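Local structure of tRNA-5-methyluridine(54) 2-sulfurtransferase (Pyrococcus horikoshii, 3VRH) at residues A[35-38]-A[39-43]; A[65-69]-A[70-74]; A[89-92]-A[93-97]; A[158-161]-A[162-166]. The protein catalyses the ATP-dependent 2-thiolation of 5-methyluridine 54 in the T loop of tRNAs, a modification that stabilises tRNAs thermally in thermophiles. All coordinates share one frame; numbering follows the deposited sequence.

Contact 1: A[35-38]-A[39-43]; sequences SRTI and ERYKL
Ile38 and Leu43 meet where a Schellman motif ends helix 23-40, a clear case of a helix stopped by a residue of positive phi. Lys42 is that residue, the C-prime position, and its backbone turns the chain so that Leu43 N reaches Ile38 O at 3.0 Å, in the carbonyl plane and on a lone pair. The companion bond of the motif runs from Lys42 N to Glu39 O. Leu43 folds back over the last turn: its CB lies beside Ile38 O and 4.2 Å from Ile38 CG2, its CG rests near Ile38 CA, and its CD1 reaches both Ile38 CA and Thr37 CG2, the latter 4.1 Å away. The first torsion, which sets CG anti to its own carbonyl carbon (chi1 -61°), lays the leucine side chain across the helix end. With an alanine here, Thr37 CG2 and Ile38 CA would probably lose their apolar cover and a gap would open at the end of the helix. Thr37 contributes its methyl, while its OG1 turns elsewhere, bonding Glu198 and the carbonyl of Lys33. Earlier in the turn Arg40 N bonds Arg36 O, and the Arg40 chain curls over the same oxygen, with CG 3.0 Å from Arg36 O. Tyr41 N bonds Thr37 O, which also lies near the ring plane at its edge, 3.5 Å from Tyr41 CD2.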
loop_
_atom_site.group_PDB
_atom_site.type_symbol
_atom_site.label_atom_id
_atom_site.label_comp_id
_atom_site.label_asym_id
_atom_site.label_seq_id
_atom_site.Cartn_x
_atom_site.Cartn_y
_atom_site.Cartn_z
ATOM N N SER A 35 -21.375 11.630 14.960
ATOM C CA SER A 35 -22.678 11.026 15.220
ATOM C C SER A 35 -23.128 10.121 14.059
ATOM O O SER A 35 -23.630 9.016 14.267
ATOM C CB SER A 35 -23.711 12.111 15.457
ATOM O OG SER A 35 -24.935 11.500 15.752
ATOM N N ARG A 36 -22.930 10.598 12.838
ATOM C CA ARG A 36 -23.214 9.799 11.641
ATOM C C ARG A 36 -22.415 8.503 11.614
ATOM O O ARG A 36 -22.940 7.453 11.248
ATOM C CB ARG A 36 -22.958 10.620 10.377
ATOM C CG ARG A 36 -23.994 11.737 10.191
ATOM C CD ARG A 36 -23.546 12.841 9.219
ATOM N NE ARG A 36 -24.529 13.928 9.181
ATOM C CZ ARG A 36 -24.303 15.141 8.678
ATOM N NH1 ARG A 36 -23.116 15.440 8.160
ATOM N NH2 ARG A 36 -25.267 16.059 8.698
ATOM N N THR A 37 -21.158 8.578 12.036
ATOM C CA THR A 37 -20.296 7.401 12.084
ATOM C C THR A 37 -20.765 6.374 13.091
ATOM O O THR A 37 -20.799 5.181 12.788
ATOM C CB THR A 37 -18.839 7.773 12.415
ATOM O OG1 THR A 37 -18.358 8.682 11.426
ATOM C CG2 THR A 37 -17.961 6.533 12.427
ATOM N N ILE A 38 -21.127 6.832 14.289
ATOM C CA ILE A 38 -21.632 5.939 15.314
ATOM C C ILE A 38 -22.891 5.210 14.824
ATOM O O ILE A 38 -23.025 4.000 14.983
ATOM C CB ILE A 38 -21.942 6.713 16.601
ATOM C CG1 ILE A 38 -20.654 7.319 17.168
ATOM C CG2 ILE A 38 -22.637 5.807 17.621
ATOM C CD1 ILE A 38 -20.903 8.337 18.266
ATOM N N GLU A 39 -23.801 5.968 14.225
ATOM C CA GLU A 39 -25.028 5.431 13.643
ATOM C C GLU A 39 -24.763 4.396 12.548
ATOM O O GLU A 39 -25.259 3.273 12.612
ATOM C CB GLU A 39 -25.830 6.582 13.046
ATOM C CG GLU A 39 -27.252 6.257 12.681
ATOM C CD GLU A 39 -28.098 7.518 12.578
ATOM O OE1 GLU A 39 -27.666 8.468 11.876
ATOM O OE2 GLU A 39 -29.174 7.570 13.218
ATOM N N ARG A 40 -23.980 4.775 11.547
ATOM C CA ARG A 40 -23.763 3.915 10.389
ATOM C C ARG A 40 -23.199 2.554 10.748
ATOM O O ARG A 40 -23.597 1.538 10.166
ATOM C CB ARG A 40 -22.805 4.574 9.410
ATOM C CG ARG A 40 -23.342 5.821 8.786
ATOM C CD ARG A 40 -22.211 6.653 8.259
ATOM N NE ARG A 40 -21.478 5.916 7.242
ATOM C CZ ARG A 40 -20.948 6.496 6.180
ATOM N NH1 ARG A 40 -20.293 5.772 5.287
ATOM N NH2 ARG A 40 -21.080 7.805 6.021
ATOM N N TYR A 41 -22.257 2.541 11.689
ATOM C CA TYR A 41 -21.583 1.304 12.043
ATOM C C TYR A 41 -22.121 0.697 13.327
ATOM O O TYR A 41 -21.585 -0.298 13.813
ATOM C CB TYR A 41 -20.064 1.514 12.116
ATOM C CG TYR A 41 -19.472 1.903 10.782
ATOM C CD1 TYR A 41 -19.331 0.965 9.764
ATOM C CD2 TYR A 41 -19.075 3.207 10.529
ATOM C CE1 TYR A 41 -18.805 1.314 8.532
ATOM C CE2 TYR A 41 -18.536 3.567 9.298
ATOM C CZ TYR A 41 -18.413 2.618 8.304
ATOM O OH TYR A 41 -17.884 2.969 7.081
ATOM N N LYS A 42 -23.191 1.289 13.854
ATOM C CA LYS A 42 -23.830 0.813 15.087
ATOM C C LYS A 42 -22.802 0.624 16.213
ATOM O O LYS A 42 -22.778 -0.420 16.887
ATOM C CB LYS A 42 -24.573 -0.507 14.833
ATOM C CG LYS A 42 -25.316 -0.575 13.512
ATOM C CD LYS A 42 -26.698 0.021 13.633
ATOM C CE LYS A 42 -27.764 -1.072 13.544
ATOM N NZ LYS A 42 -29.117 -0.617 14.020
ATOM N N LEU A 43 -21.955 1.633 16.402
ATOM C CA LEU A 43 -20.822 1.533 17.314
ATOM C C LEU A 43 -21.275 1.555 18.749
ATOM O O LEU A 43 -20.773 0.792 19.569
ATOM C CB LEU A 43 -19.853 2.700 17.096
ATOM C CG LEU A 43 -19.251 2.748 15.696
ATOM C CD1 LEU A 43 -18.322 3.953 15.571
ATOM C CD2 LEU A 43 -18.520 1.446 15.424
#

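Contact 2: A[65-69]-A[70-74]; sequences YVLKK and LGYNI
The ring of Tyr72 turns its edge toward the helix that precedes it: Leu67 O lies in the ring plane, 3.4 Å from Tyr72 CD1, and Leu70 CB also sits at the edge in plane. Leu67 CD2 approaches the same ring atom, Tyr72 CD1, at 4.3 Å, while Lys46 makes a cation-pi contact with the ring. Leu67 O has a second role, for it accepts the backbone N of Tyr72 at 2.9 Å. Gly71 N bonds Lys68 O as well, but from well above that carbonyl's plane rather than on a lone pair. Together these two bonds form a Schellman motif at the end of helix 58-69, with Gly71 at positive phi (102°), where a CB would be pressed against the carbonyl oxygen of Leu70. The turn carries the chain from the helix into strand 73-80 of a beta-alpha-beta unit in the PP-loop domain. Side chains follow it round. Leu70 lies alongside Val66, both pointing the same way, with Leu70 CD1 3.9 Å from Val66 CG1. Ile74, in strand 73-80, crosses Leu67 at about a right angle and sets CG2 3.8 Å from Leu67 CB. Its other branch, with CG1 held between backbone N and carbonyl carbon (chi1 64°), meets the Lys68 chain at a slant, with Ile74 CG1 3.9 Å from Lys68 CD.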
loop_
_atom_site.group_PDB
_atom_site.type_symbol
_atom_site.label_atom_id
_atom_site.label_comp_id
_atom_site.label_asym_id
_atom_site.label_seq_id
_atom_site.Cartn_x
_atom_site.Cartn_y
_atom_site.Cartn_z
ATOM N N TYR A 65 -14.394 14.200 24.477
ATOM C CA TYR A 65 -15.085 15.467 24.442
ATOM C C TYR A 65 -16.390 15.365 23.650
ATOM O O TYR A 65 -17.435 15.811 24.118
ATOM C CB TYR A 65 -14.197 16.580 23.860
ATOM C CG TYR A 65 -14.820 17.969 23.973
ATOM C CD1 TYR A 65 -15.830 18.375 23.103
ATOM C CD2 TYR A 65 -14.397 18.868 24.947
ATOM C CE1 TYR A 65 -16.401 19.618 23.187
ATOM C CE2 TYR A 65 -14.980 20.136 25.057
ATOM C CZ TYR A 65 -15.980 20.502 24.166
ATOM O OH TYR A 65 -16.563 21.745 24.246
ATOM N N VAL A 66 -16.321 14.794 22.454
ATOM C CA VAL A 66 -17.484 14.740 21.578
ATOM C C VAL A 66 -18.522 13.711 22.022
ATOM O O VAL A 66 -19.718 13.990 21.975
ATOM C CB VAL A 66 -17.102 14.511 20.086
ATOM C CG1 VAL A 66 -18.346 14.391 19.216
ATOM C CG2 VAL A 66 -16.250 15.660 19.574
ATOM N N LEU A 67 -18.076 12.527 22.433
ATOM C CA LEU A 67 -19.013 11.534 22.954
ATOM C C LEU A 67 -19.825 12.136 24.103
ATOM O O LEU A 67 -21.023 11.894 24.211
ATOM C CB LEU A 67 -18.285 10.288 23.438
ATOM C CG LEU A 67 -17.656 9.424 22.341
ATOM C CD1 LEU A 67 -17.046 8.194 22.949
ATOM C CD2 LEU A 67 -18.666 9.046 21.290
ATOM N N LYS A 68 -19.164 12.952 24.925
ATOM C CA LYS A 68 -19.805 13.624 26.058
ATOM C C LYS A 68 -20.821 14.644 25.569
ATOM O O LYS A 68 -21.968 14.659 26.021
ATOM C CB LYS A 68 -18.754 14.335 26.925
ATOM C CG LYS A 68 -19.289 14.907 28.233
ATOM C CD LYS A 68 -19.544 13.804 29.246
ATOM C CE LYS A 68 -20.089 14.392 30.545
ATOM N NZ LYS A 68 -20.578 13.319 31.437
ATOM N N LYS A 69 -20.391 15.505 24.652
ATOM C CA LYS A 69 -21.268 16.534 24.099
ATOM C C LYS A 69 -22.476 15.911 23.379
ATOM O O LYS A 69 -23.588 16.437 23.427
ATOM C CB LYS A 69 -20.487 17.456 23.175
ATOM C CG LYS A 69 -21.290 18.641 22.669
ATOM C CD LYS A 69 -20.389 19.669 22.003
ATOM C CE LYS A 69 -21.200 20.860 21.502
ATOM N NZ LYS A 69 -20.404 21.878 20.764
ATOM N N LEU A 70 -22.255 14.764 22.744
ATOM C CA LEU A 70 -23.333 14.052 22.062
ATOM C C LEU A 70 -24.318 13.418 23.034
ATOM O O LEU A 70 -25.406 13.024 22.635
ATOM C CB LEU A 70 -22.787 12.989 21.106
ATOM C CG LEU A 70 -22.137 13.556 19.847
ATOM C CD1 LEU A 70 -21.735 12.442 18.864
ATOM C CD2 LEU A 70 -23.082 14.546 19.184
ATOM N N GLY A 71 -23.936 13.314 24.300
ATOM C CA GLY A 71 -24.839 12.782 25.300
ATOM C C GLY A 71 -24.593 11.347 25.716
ATOM O O GLY A 71 -25.469 10.720 26.297
ATOM N N TYR A 72 -23.405 10.820 25.437
ATOM C CA TYR A 72 -23.079 9.458 25.836
ATOM C C TYR A 72 -22.609 9.378 27.277
ATOM O O TYR A 72 -22.195 10.378 27.859
ATOM C CB TYR A 72 -22.039 8.845 24.885
ATOM C CG TYR A 72 -22.643 8.537 23.542
ATOM C CD1 TYR A 72 -22.718 9.510 22.562
ATOM C CD2 TYR A 72 -23.176 7.286 23.272
ATOM C CE1 TYR A 72 -23.293 9.243 21.330
ATOM C CE2 TYR A 72 -23.755 7.007 22.052
ATOM C CZ TYR A 72 -23.815 7.991 21.083
ATOM O OH TYR A 72 -24.393 7.734 19.863
ATOM N N ASN A 73 -22.681 8.183 27.854
ATOM C CA ASN A 73 -22.247 7.974 29.231
ATOM C C ASN A 73 -20.774 7.573 29.264
ATOM O O ASN A 73 -20.435 6.400 29.138
ATOM C CB ASN A 73 -23.114 6.910 29.925
ATOM C CG ASN A 73 -22.617 6.572 31.318
ATOM O OD1 ASN A 73 -21.907 7.361 31.944
ATOM N ND2 ASN A 73 -22.980 5.391 31.809
ATOM N N ILE A 74 -19.890 8.547 29.434
ATOM C CA ILE A 74 -18.482 8.220 29.284
ATOM C C ILE A 74 -17.667 8.478 30.540
ATOM O O ILE A 74 -17.883 9.459 31.250
ATOM C CB ILE A 74 -17.849 8.940 28.076
ATOM C CG1 ILE A 74 -17.870 10.446 28.291
ATOM C CG2 ILE A 74 -18.579 8.592 26.770
ATOM C CD1 ILE A 74 -16.569 11.097 27.937
#

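Contact 3: A[89-92]-A[93-97]; sequences KSEE and YAKKQ
Lys89 lies alongside the Tyr93 ring one turn further on, the two side chains pointing the same way, with Lys89 CG only 3.4 Å from Tyr93 CE1 and Lys89 CD a little farther from the same atom. Two bends at the end of the lysine, at chi3 and chi4, bring its ammonium round to the phenol end of the ring. There a single water links the pair: it accepts from Lys89 NZ at 3.0 Å and is hydrogen-bonded to Tyr93 OH at 2.9 Å, lying in the plane of the ring at its edge. Lys89 O sits at the edge too, 3.1 Å from Tyr93 CD1, and also receives the backbone N of Tyr93. These are i to i+4 relations of helix 87-101, the connecting helix of a beta-alpha-beta unit between strands 73-80 and 105-109 in the PP-loop domain, and the carbonyls of Ser90, Glu91 and Glu92 accept the backbone N of Ala94, Lys95 and Lys96 in turn. Lys95 divides its length between two acidic residues. Its CD packs on Glu91 CG at 3.8 Å, whereas its NZ makes a salt bridge with Glu92 OE2 at 2.8 Å, meeting the carboxylate on the syn side but 24° out of its plane. The bend of Glu92 at chi2 (-51°) lays its carboxylate beside the Lys95 chain. Glu91 OE2 stands 4.1 Å from Lys95 NZ, beyond a salt bridge; its carboxylate is engaged instead by Arg109, through OE2, and by Asn80, through OE1.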
loop_
_atom_site.group_PDB
_atom_site.type_symbol
_atom_site.label_atom_id
_atom_site.label_comp_id
_atom_site.label_asym_id
_atom_site.label_seq_id
_atom_site.Cartn_x
_atom_site.Cartn_y
_atom_site.Cartn_z
ATOM N N LYS A 89 3.793 15.310 33.112
ATOM C CA LYS A 89 3.152 16.335 32.287
ATOM C C LYS A 89 2.001 15.735 31.479
ATOM O O LYS A 89 0.947 16.359 31.347
ATOM C CB LYS A 89 4.151 17.071 31.369
ATOM C CG LYS A 89 3.496 18.208 30.568
ATOM C CD LYS A 89 4.427 18.896 29.542
ATOM C CE LYS A 89 5.457 19.808 30.216
ATOM N NZ LYS A 89 4.804 20.744 31.187
ATOM N N SER A 90 2.188 14.517 30.968
ATOM C CA SER A 90 1.132 13.833 30.200
ATOM C C SER A 90 -0.132 13.582 31.028
ATOM O O SER A 90 -1.255 13.817 30.571
ATOM C CB SER A 90 1.639 12.507 29.613
ATOM O OG SER A 90 2.685 12.717 28.650
ATOM N N GLU A 91 0.050 13.062 32.233
ATOM C CA GLU A 91 -1.075 12.860 33.125
ATOM C C GLU A 91 -1.776 14.184 33.418
ATOM O O GLU A 91 -2.997 14.231 33.483
ATOM C CB GLU A 91 -0.614 12.217 34.430
ATOM C CG GLU A 91 -1.754 11.901 35.377
ATOM C CD GLU A 91 -1.313 11.116 36.599
ATOM O OE1 GLU A 91 -0.758 10.004 36.436
ATOM O OE2 GLU A 91 -1.530 11.615 37.717
ATOM N N GLU A 92 -1.001 15.259 33.582
ATOM C CA GLU A 92 -1.590 16.557 33.875
ATOM C C GLU A 92 -2.462 17.043 32.728
ATOM O O GLU A 92 -3.523 17.615 32.969
ATOM C CB GLU A 92 -0.527 17.609 34.233
ATOM C CG GLU A 92 0.144 17.405 35.593
ATOM C CD GLU A 92 -0.859 17.215 36.734
ATOM O OE1 GLU A 92 -1.800 18.045 36.855
ATOM O OE2 GLU A 92 -0.713 16.229 37.505
ATOM N N TYR A 93 -2.017 16.807 31.490
ATOM C CA TYR A 93 -2.801 17.156 30.299
ATOM C C TYR A 93 -4.120 16.355 30.244
ATOM O O TYR A 93 -5.186 16.892 29.947
ATOM C CB TYR A 93 -1.961 16.976 29.014
ATOM C CG TYR A 93 -1.171 18.226 28.696
ATOM C CD1 TYR A 93 0.052 18.463 29.291
ATOM C CD2 TYR A 93 -1.679 19.198 27.847
ATOM C CE1 TYR A 93 0.759 19.629 29.041
ATOM C CE2 TYR A 93 -0.976 20.362 27.584
ATOM C CZ TYR A 93 0.245 20.575 28.184
ATOM O OH TYR A 93 0.957 21.737 27.945
ATOM N N ALA A 94 -4.039 15.067 30.545
ATOM C CA ALA A 94 -5.227 14.234 30.574
ATOM C C ALA A 94 -6.205 14.723 31.660
ATOM O O ALA A 94 -7.402 14.850 31.403
ATOM C CB ALA A 94 -4.847 12.775 30.790
ATOM N N LYS A 95 -5.695 15.023 32.856
ATOM C CA LYS A 95 -6.551 15.552 33.934
ATOM C C LYS A 95 -7.268 16.843 33.555
ATOM O O LYS A 95 -8.485 16.963 33.710
ATOM C CB LYS A 95 -5.763 15.722 35.231
ATOM C CG LYS A 95 -5.548 14.390 35.939
ATOM C CD LYS A 95 -4.294 14.367 36.798
ATOM C CE LYS A 95 -4.309 15.422 37.875
ATOM N NZ LYS A 95 -3.051 15.325 38.669
ATOM N N LYS A 96 -6.517 17.798 33.032
ATOM C CA LYS A 96 -7.111 19.043 32.589
ATOM C C LYS A 96 -8.187 18.822 31.517
ATOM O O LYS A 96 -9.270 19.401 31.588
ATOM C CB LYS A 96 -6.032 20.008 32.103
ATOM C CG LYS A 96 -6.592 21.363 31.708
ATOM C CD LYS A 96 -5.492 22.407 31.474
ATOM C CE LYS A 96 -6.052 23.835 31.559
ATOM N NZ LYS A 96 -5.000 24.876 31.372
ATOM N N GLN A 97 -7.899 17.971 30.536
ATOM C CA GLN A 97 -8.899 17.615 29.535
ATOM C C GLN A 97 -10.194 17.063 30.143
ATOM O O GLN A 97 -11.284 17.480 29.774
ATOM C CB GLN A 97 -8.321 16.592 28.549
ATOM C CG GLN A 97 -7.255 17.162 27.610
ATOM C CD GLN A 97 -6.396 16.094 26.981
ATOM O OE1 GLN A 97 -6.638 14.890 27.153
ATOM N NE2 GLN A 97 -5.373 16.525 26.238
HETATM O O HOH W 1 3.142 22.633 29.567
#

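Contact 4: A[158-161]-A[162-166]; sequences DDEA and SFLLN
Asp158 O accepts the backbone N of Ser162 at 3.0 Å, and the hydroxyl of that serine approaches the same oxygen. Ser162 OG stands between its own backbone N and carbonyl carbon (chi1 69°), which turns it back over the preceding turn, where it lies 3.1 Å from Asp158 O and 3.0 Å from Asp159 O. The carboxylate of Asp158 is bonded to the backbone N of Glu201 and to Lys246. Asp159 O receives Phe163 N at 2.9 Å, the donor nearly in line with the carbonyl bond, while the Asp159 carboxylate pairs with Lys232. Glu160 lies alongside Phe163, carboxylate and ring planes only 13° apart, and its OE1 is 3.9 Å from Phe163 CD2. Glu160 O is at the ring's edge, in plane, and also accepts Leu164 N. Glu160 OE2 is held by Tyr197 OH and Gly180 N, so the carboxylate is anchored from beyond the helix. Replacing the phenylalanine by a serine would probably leave the flank of Glu160 OE1 without its aromatic neighbour and open a gap there. Glu160 CG touches Leu164 CD1 at 4.2 Å. Ala161 O closes the series by accepting Leu165 N. The backbone bonds are the regular i to i+4 set of helix 157-169 in the PP-loop domain, and Asp159 brings this helix into the pocket that holds bicine.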
loop_
_atom_site.group_PDB
_atom_site.type_symbol
_atom_site.label_atom_id
_atom_site.label_comp_id
_atom_site.label_asym_id
_atom_site.label_seq_id
_atom_site.Cartn_x
_atom_site.Cartn_y
_atom_site.Cartn_z
ATOM N N ASP A 158 -6.909 9.310 9.089
ATOM C CA ASP A 158 -5.471 9.281 8.804
ATOM C C ASP A 158 -4.740 8.161 9.537
ATOM O O ASP A 158 -3.832 7.537 8.983
ATOM C CB ASP A 158 -4.815 10.638 9.085
ATOM C CG ASP A 158 -5.374 11.751 8.208
ATOM O OD1 ASP A 158 -6.360 12.398 8.597
ATOM O OD2 ASP A 158 -4.827 11.984 7.116
ATOM N N ASP A 159 -5.141 7.889 10.770
ATOM C CA ASP A 159 -4.595 6.741 11.494
ATOM C C ASP A 159 -4.900 5.422 10.804
ATOM O O ASP A 159 -3.993 4.612 10.594
ATOM C CB ASP A 159 -5.102 6.707 12.935
ATOM C CG ASP A 159 -4.728 7.957 13.692
ATOM O OD1 ASP A 159 -3.559 8.363 13.548
ATOM O OD2 ASP A 159 -5.594 8.555 14.376
ATOM N N GLU A 160 -6.172 5.194 10.467
ATOM C CA GLU A 160 -6.556 3.963 9.780
ATOM C C GLU A 160 -5.775 3.805 8.459
ATOM O O GLU A 160 -5.254 2.735 8.169
ATOM C CB GLU A 160 -8.064 3.920 9.509
ATOM C CG GLU A 160 -8.565 2.610 8.828
ATOM C CD GLU A 160 -8.695 1.422 9.800
ATOM O OE1 GLU A 160 -8.014 1.429 10.849
ATOM O OE2 GLU A 160 -9.492 0.489 9.521
ATOM N N ALA A 161 -5.678 4.891 7.692
ATOM C CA ALA A 161 -5.015 4.869 6.393
ATOM C C ALA A 161 -3.530 4.498 6.520
ATOM O O ALA A 161 -3.040 3.609 5.814
ATOM C CB ALA A 161 -5.181 6.215 5.673
ATOM N N SER A 162 -2.836 5.173 7.434
ATOM C CA SER A 162 -1.418 4.924 7.684
ATOM C C SER A 162 -1.141 3.534 8.270
ATOM O O SER A 162 -0.170 2.881 7.893
ATOM C CB SER A 162 -0.836 6.005 8.598
ATOM O OG SER A 162 -1.358 5.877 9.895
ATOM N N PHE A 163 -1.993 3.097 9.193
ATOM C CA PHE A 163 -1.928 1.746 9.736
ATOM C C PHE A 163 -2.121 0.747 8.608
ATOM O O PHE A 163 -1.376 -0.224 8.512
ATOM C CB PHE A 163 -2.960 1.568 10.874
ATOM C CG PHE A 163 -3.545 0.161 11.002
ATOM C CD1 PHE A 163 -3.073 -0.721 11.973
ATOM C CD2 PHE A 163 -4.610 -0.253 10.193
ATOM C CE1 PHE A 163 -3.629 -2.008 12.104
ATOM C CE2 PHE A 163 -5.152 -1.535 10.301
ATOM C CZ PHE A 163 -4.663 -2.410 11.259
ATOM N N LEU A 164 -3.121 0.991 7.756
ATOM C CA LEU A 164 -3.340 0.140 6.583
ATOM C C LEU A 164 -2.117 0.076 5.650
ATOM O O LEU A 164 -1.702 -0.993 5.273
ATOM C CB LEU A 164 -4.562 0.566 5.775
ATOM C CG LEU A 164 -5.927 0.151 6.324
ATOM C CD1 LEU A 164 -7.048 0.715 5.456
ATOM C CD2 LEU A 164 -6.024 -1.361 6.425
ATOM N N LEU A 165 -1.561 1.223 5.289
ATOM C CA LEU A 165 -0.423 1.264 4.365
ATOM C C LEU A 165 0.786 0.552 4.972
ATOM O O LEU A 165 1.457 -0.240 4.319
ATOM C CB LEU A 165 -0.068 2.712 4.028
ATOM C CG LEU A 165 1.107 2.881 3.071
ATOM C CD1 LEU A 165 0.801 2.166 1.746
ATOM C CD2 LEU A 165 1.414 4.350 2.842
ATOM N N ASN A 166 1.029 0.820 6.246
ATOM C CA ASN A 166 2.124 0.191 6.961
ATOM C C ASN A 166 1.991 -1.319 6.945
ATOM O O ASN A 166 2.916 -2.033 6.551
ATOM C CB ASN A 166 2.174 0.710 8.395
ATOM C CG ASN A 166 3.259 0.060 9.208
ATOM O OD1 ASN A 166 4.420 0.477 9.164
ATOM N ND2 ASN A 166 2.893 -0.977 9.957
#

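How the contacts relate
Contacts 1 and 2 touch directly: Ile38 CG2 meets Tyr72 OH at 3.4 Å, and Ile38 CD1 packs on Leu67 CD2 at 3.8 Å, so the ends of two helices, each closed by a Schellman motif, pack side chains against one another. Contacts 2 and 3 follow in the chain through strand 73-80 but stay about 6 Å apart at their nearest atoms. Contact 4 lies across the chain's centre from both, its nearest atoms about 14 Å from each. Bicine lies among them: the side chain of Asp159 in contact 4 is about 4 Å from it, those of Leu67 and Ala94 about 9 Å, and that of Leu43 about 13 Å.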